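Local coordinates for nucleoside hydrolase, putative (Trypanosoma brucei, PDB 3FZ0), which belongs to the nucleoside hydrolase family and binds a calcium ion at the C-terminal ends of the strands of its central beta sheet, at residues V40-N52 with T80-G92. The protein carries 2 engineered substitutions. Residues are numbered along the deposited sequence; the frame is centred on the assembly and turned at random.
Sequences VWGNVEVNQGMEN and TVQWGGFGSDGFG
N52 lies flat against one face of the F91 ring, its amide plane turned only 13° from the ring plane. N52 CB sits almost on the ring normal, 3.4 Å from the F91 centroid, a CH-pi contact, while CG and ND2 run on toward ring atoms CG and CD1. With chi1 at -60° the amide leaves beside the backbone N, and N52 ND2 reaches the D89 carbonyl O at 3.0 Å, nearly in line with the C=O bond. A second bond from ND2, to the backbone O of C15, and one from Q48 NE2 to N52 OD1 (3.0 Å) fix the rotation of this buried amide. Q48, bent at chi2 (60°), lays its amide against D89 CB. D89 OD1 accepts from the backbone N of F91, an Asx turn. V44 puts CG1 3.3 Å from D89 O, over G90, whose bare CA leaves room for the methyl. Farther along, the extended Q82 side chain passes along the N43 backbone, bringing Q82 NE2 to 3.5 Å from V44 CA. N43 OD1 accepts a weak bond from W83 N (3.3 Å), and the N43 backbone N is hydrogen-bonded to OD2 of D14, a calcium ligand. The 80-92 loop is thus fastened across the loop after strand 32-39 and the first turns of helix 46-60, beside the calcium pocket at the C-terminal ends of the sheet strands, as in nucleoside hydrolases.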
# COMPACT_ATOMS: atom_id res chain seq x y z
N VAL B 40 11.37 -24.31 8.72
CA VAL B 40 10.38 -23.41 8.13
C VAL B 40 10.51 -23.48 6.62
O VAL B 40 11.57 -23.80 6.12
CB VAL B 40 10.52 -21.97 8.70
CG1 VAL B 40 11.85 -21.35 8.31
CG2 VAL B 40 9.36 -21.09 8.31
N TRP B 41 9.41 -23.20 5.91
CA TRP B 41 9.42 -23.02 4.44
C TRP B 41 10.39 -21.87 4.08
O TRP B 41 10.80 -21.10 4.95
CB TRP B 41 8.00 -22.71 3.95
CG TRP B 41 7.60 -21.32 4.26
CD1 TRP B 41 7.10 -20.84 5.45
CD2 TRP B 41 7.69 -20.19 3.39
NE1 TRP B 41 6.88 -19.51 5.36
CE2 TRP B 41 7.22 -19.07 4.11
CE3 TRP B 41 8.08 -20.02 2.05
CZ2 TRP B 41 7.14 -17.79 3.54
CZ3 TRP B 41 8.01 -18.74 1.49
CH2 TRP B 41 7.55 -17.65 2.24
N GLY B 42 10.77 -21.79 2.80
CA GLY B 42 11.65 -20.74 2.30
C GLY B 42 12.29 -21.15 0.98
O GLY B 42 11.62 -21.16 -0.08
N ASN B 43 13.57 -21.51 1.02
CA ASN B 43 14.22 -21.99 -0.19
C ASN B 43 13.92 -23.44 -0.57
O ASN B 43 14.05 -23.83 -1.74
CB ASN B 43 15.71 -21.67 -0.19
CG ASN B 43 15.98 -20.21 -0.58
OD1 ASN B 43 15.44 -19.69 -1.59
ND2 ASN B 43 16.77 -19.52 0.24
N VAL B 44 13.50 -24.23 0.42
CA VAL B 44 12.92 -25.53 0.15
C VAL B 44 11.68 -25.75 0.99
O VAL B 44 11.49 -25.14 2.05
CB VAL B 44 13.91 -26.71 0.37
CG1 VAL B 44 15.12 -26.54 -0.60
CG2 VAL B 44 14.35 -26.82 1.82
N GLU B 45 10.82 -26.62 0.48
CA GLU B 45 9.62 -26.99 1.19
C GLU B 45 9.92 -27.75 2.49
O GLU B 45 10.89 -28.52 2.57
CB GLU B 45 8.72 -27.77 0.23
CG GLU B 45 7.23 -27.36 0.29
CD GLU B 45 7.00 -25.96 0.92
OE1 GLU B 45 6.45 -25.87 2.09
OE2 GLU B 45 7.39 -24.97 0.23
N VAL B 46 9.10 -27.53 3.52
CA VAL B 46 9.28 -28.15 4.84
C VAL B 46 9.58 -29.67 4.81
O VAL B 46 10.44 -30.15 5.55
CB VAL B 46 8.09 -27.85 5.76
CG1 VAL B 46 8.10 -28.74 7.03
CG2 VAL B 46 8.12 -26.38 6.16
N ASN B 47 8.89 -30.41 3.95
CA ASN B 47 9.19 -31.83 3.78
C ASN B 47 10.62 -32.12 3.33
O ASN B 47 11.27 -33.03 3.84
CB ASN B 47 8.20 -32.47 2.81
CG ASN B 47 6.92 -32.90 3.49
OD1 ASN B 47 6.93 -33.27 4.66
ND2 ASN B 47 5.82 -32.86 2.75
N GLN B 48 11.11 -31.35 2.37
CA GLN B 48 12.44 -31.49 1.89
C GLN B 48 13.39 -30.99 2.98
O GLN B 48 14.43 -31.62 3.24
CB GLN B 48 12.60 -30.72 0.59
CG GLN B 48 13.98 -30.85 -0.05
CD GLN B 48 14.31 -32.28 -0.38
OE1 GLN B 48 13.62 -32.88 -1.20
NE2 GLN B 48 15.33 -32.84 0.26
N GLY B 49 13.04 -29.90 3.66
CA GLY B 49 13.85 -29.40 4.75
C GLY B 49 14.14 -30.45 5.81
O GLY B 49 15.33 -30.69 6.19
N MET B 50 13.07 -31.10 6.29
CA MET B 50 13.17 -32.19 7.22
C MET B 50 14.20 -33.23 6.76
O MET B 50 15.04 -33.67 7.55
CB MET B 50 11.80 -32.84 7.46
CG MET B 50 10.83 -31.98 8.24
SD MET B 50 11.33 -31.57 9.92
CE MET B 50 10.91 -33.07 10.79
N GLU B 51 14.13 -33.62 5.48
CA GLU B 51 15.07 -34.59 4.93
C GLU B 51 16.50 -34.08 4.97
O GLU B 51 17.44 -34.84 5.29
CB GLU B 51 14.69 -34.96 3.50
CG GLU B 51 13.32 -35.68 3.39
CD GLU B 51 13.26 -37.02 4.14
OE1 GLU B 51 14.21 -37.83 4.03
OE2 GLU B 51 12.24 -37.30 4.81
N ASN B 52 16.67 -32.78 4.68
CA ASN B 52 18.01 -32.14 4.75
C ASN B 52 18.60 -32.14 6.16
O ASN B 52 19.73 -32.61 6.34
CB ASN B 52 17.99 -30.73 4.16
CG ASN B 52 17.57 -30.70 2.71
OD1 ASN B 52 17.43 -31.75 2.06
ND2 ASN B 52 17.40 -29.49 2.18
N THR B 80 7.47 -14.83 -2.96
CA THR B 80 8.83 -15.13 -3.40
C THR B 80 8.86 -16.46 -4.16
O THR B 80 7.94 -17.26 -4.12
CB THR B 80 9.83 -15.20 -2.22
OG1 THR B 80 9.43 -16.25 -1.32
CG2 THR B 80 9.87 -13.89 -1.47
N VAL B 81 9.97 -16.67 -4.83
CA VAL B 81 10.25 -17.85 -5.63
C VAL B 81 11.41 -18.58 -4.93
O VAL B 81 12.26 -17.92 -4.30
CB VAL B 81 10.65 -17.38 -7.05
CG1 VAL B 81 11.54 -18.36 -7.76
CG2 VAL B 81 9.38 -17.05 -7.87
N GLN B 82 11.43 -19.91 -5.02
CA GLN B 82 12.59 -20.72 -4.58
C GLN B 82 13.81 -20.47 -5.47
O GLN B 82 13.74 -20.56 -6.69
CB GLN B 82 12.25 -22.22 -4.53
CG GLN B 82 11.18 -22.58 -3.48
CD GLN B 82 11.13 -24.07 -3.12
OE1 GLN B 82 11.72 -24.92 -3.79
NE2 GLN B 82 10.41 -24.38 -2.04
N TRP B 83 14.91 -20.12 -4.84
CA TRP B 83 16.13 -19.70 -5.53
C TRP B 83 16.74 -20.79 -6.42
O TRP B 83 17.00 -20.54 -7.59
CB TRP B 83 17.14 -19.26 -4.48
CG TRP B 83 18.43 -18.63 -4.99
CD1 TRP B 83 18.56 -17.71 -6.02
CD2 TRP B 83 19.75 -18.84 -4.47
NE1 TRP B 83 19.89 -17.36 -6.16
CE2 TRP B 83 20.64 -18.03 -5.22
CE3 TRP B 83 20.27 -19.64 -3.43
CZ2 TRP B 83 22.01 -18.01 -4.99
CZ3 TRP B 83 21.64 -19.62 -3.20
CH2 TRP B 83 22.50 -18.80 -3.96
N GLY B 84 16.98 -21.98 -5.87
CA GLY B 84 17.63 -23.06 -6.60
C GLY B 84 19.16 -22.98 -6.75
O GLY B 84 19.75 -23.76 -7.50
N GLY B 85 19.81 -22.05 -6.05
CA GLY B 85 21.27 -21.90 -6.11
C GLY B 85 22.03 -23.11 -5.57
O GLY B 85 23.07 -23.52 -6.11
N PHE B 86 21.51 -23.72 -4.51
CA PHE B 86 22.12 -24.91 -3.97
C PHE B 86 21.66 -26.18 -4.64
O PHE B 86 22.10 -27.24 -4.26
CB PHE B 86 21.87 -24.97 -2.45
CG PHE B 86 22.82 -24.11 -1.67
CD1 PHE B 86 22.41 -22.85 -1.18
CD2 PHE B 86 24.15 -24.53 -1.46
CE1 PHE B 86 23.31 -22.01 -0.46
CE2 PHE B 86 25.06 -23.73 -0.76
CZ PHE B 86 24.64 -22.46 -0.26
N GLY B 87 20.78 -26.06 -5.64
CA GLY B 87 20.21 -27.24 -6.32
C GLY B 87 18.70 -27.47 -6.10
O GLY B 87 18.06 -26.78 -5.30
N SER B 88 18.14 -28.47 -6.78
CA SER B 88 16.69 -28.68 -6.68
C SER B 88 16.18 -29.00 -5.26
O SER B 88 15.02 -28.71 -4.96
CB SER B 88 16.21 -29.72 -7.70
OG SER B 88 16.63 -31.02 -7.39
N ASP B 89 17.03 -29.56 -4.40
CA ASP B 89 16.65 -29.89 -3.02
C ASP B 89 17.26 -28.91 -2.02
O ASP B 89 17.21 -29.14 -0.81
CB ASP B 89 17.00 -31.35 -2.66
CG ASP B 89 18.54 -31.64 -2.59
OD1 ASP B 89 19.39 -30.74 -2.84
OD2 ASP B 89 18.90 -32.81 -2.29
N GLY B 90 17.86 -27.83 -2.53
CA GLY B 90 18.61 -26.85 -1.73
C GLY B 90 19.79 -27.39 -0.94
O GLY B 90 20.23 -26.75 0.03
N PHE B 91 20.31 -28.56 -1.34
CA PHE B 91 21.25 -29.32 -0.50
C PHE B 91 22.31 -30.10 -1.31
O PHE B 91 22.93 -31.07 -0.83
CB PHE B 91 20.46 -30.28 0.41
CG PHE B 91 20.86 -30.21 1.88
CD1 PHE B 91 20.73 -29.02 2.61
CD2 PHE B 91 21.32 -31.35 2.53
CE1 PHE B 91 21.09 -28.97 3.95
CE2 PHE B 91 21.69 -31.29 3.87
CZ PHE B 91 21.57 -30.10 4.59
N GLY B 92 22.49 -29.67 -2.56
CA GLY B 92 23.49 -30.19 -3.45
C GLY B 92 23.04 -31.19 -4.49
O GLY B 92 23.85 -31.54 -5.33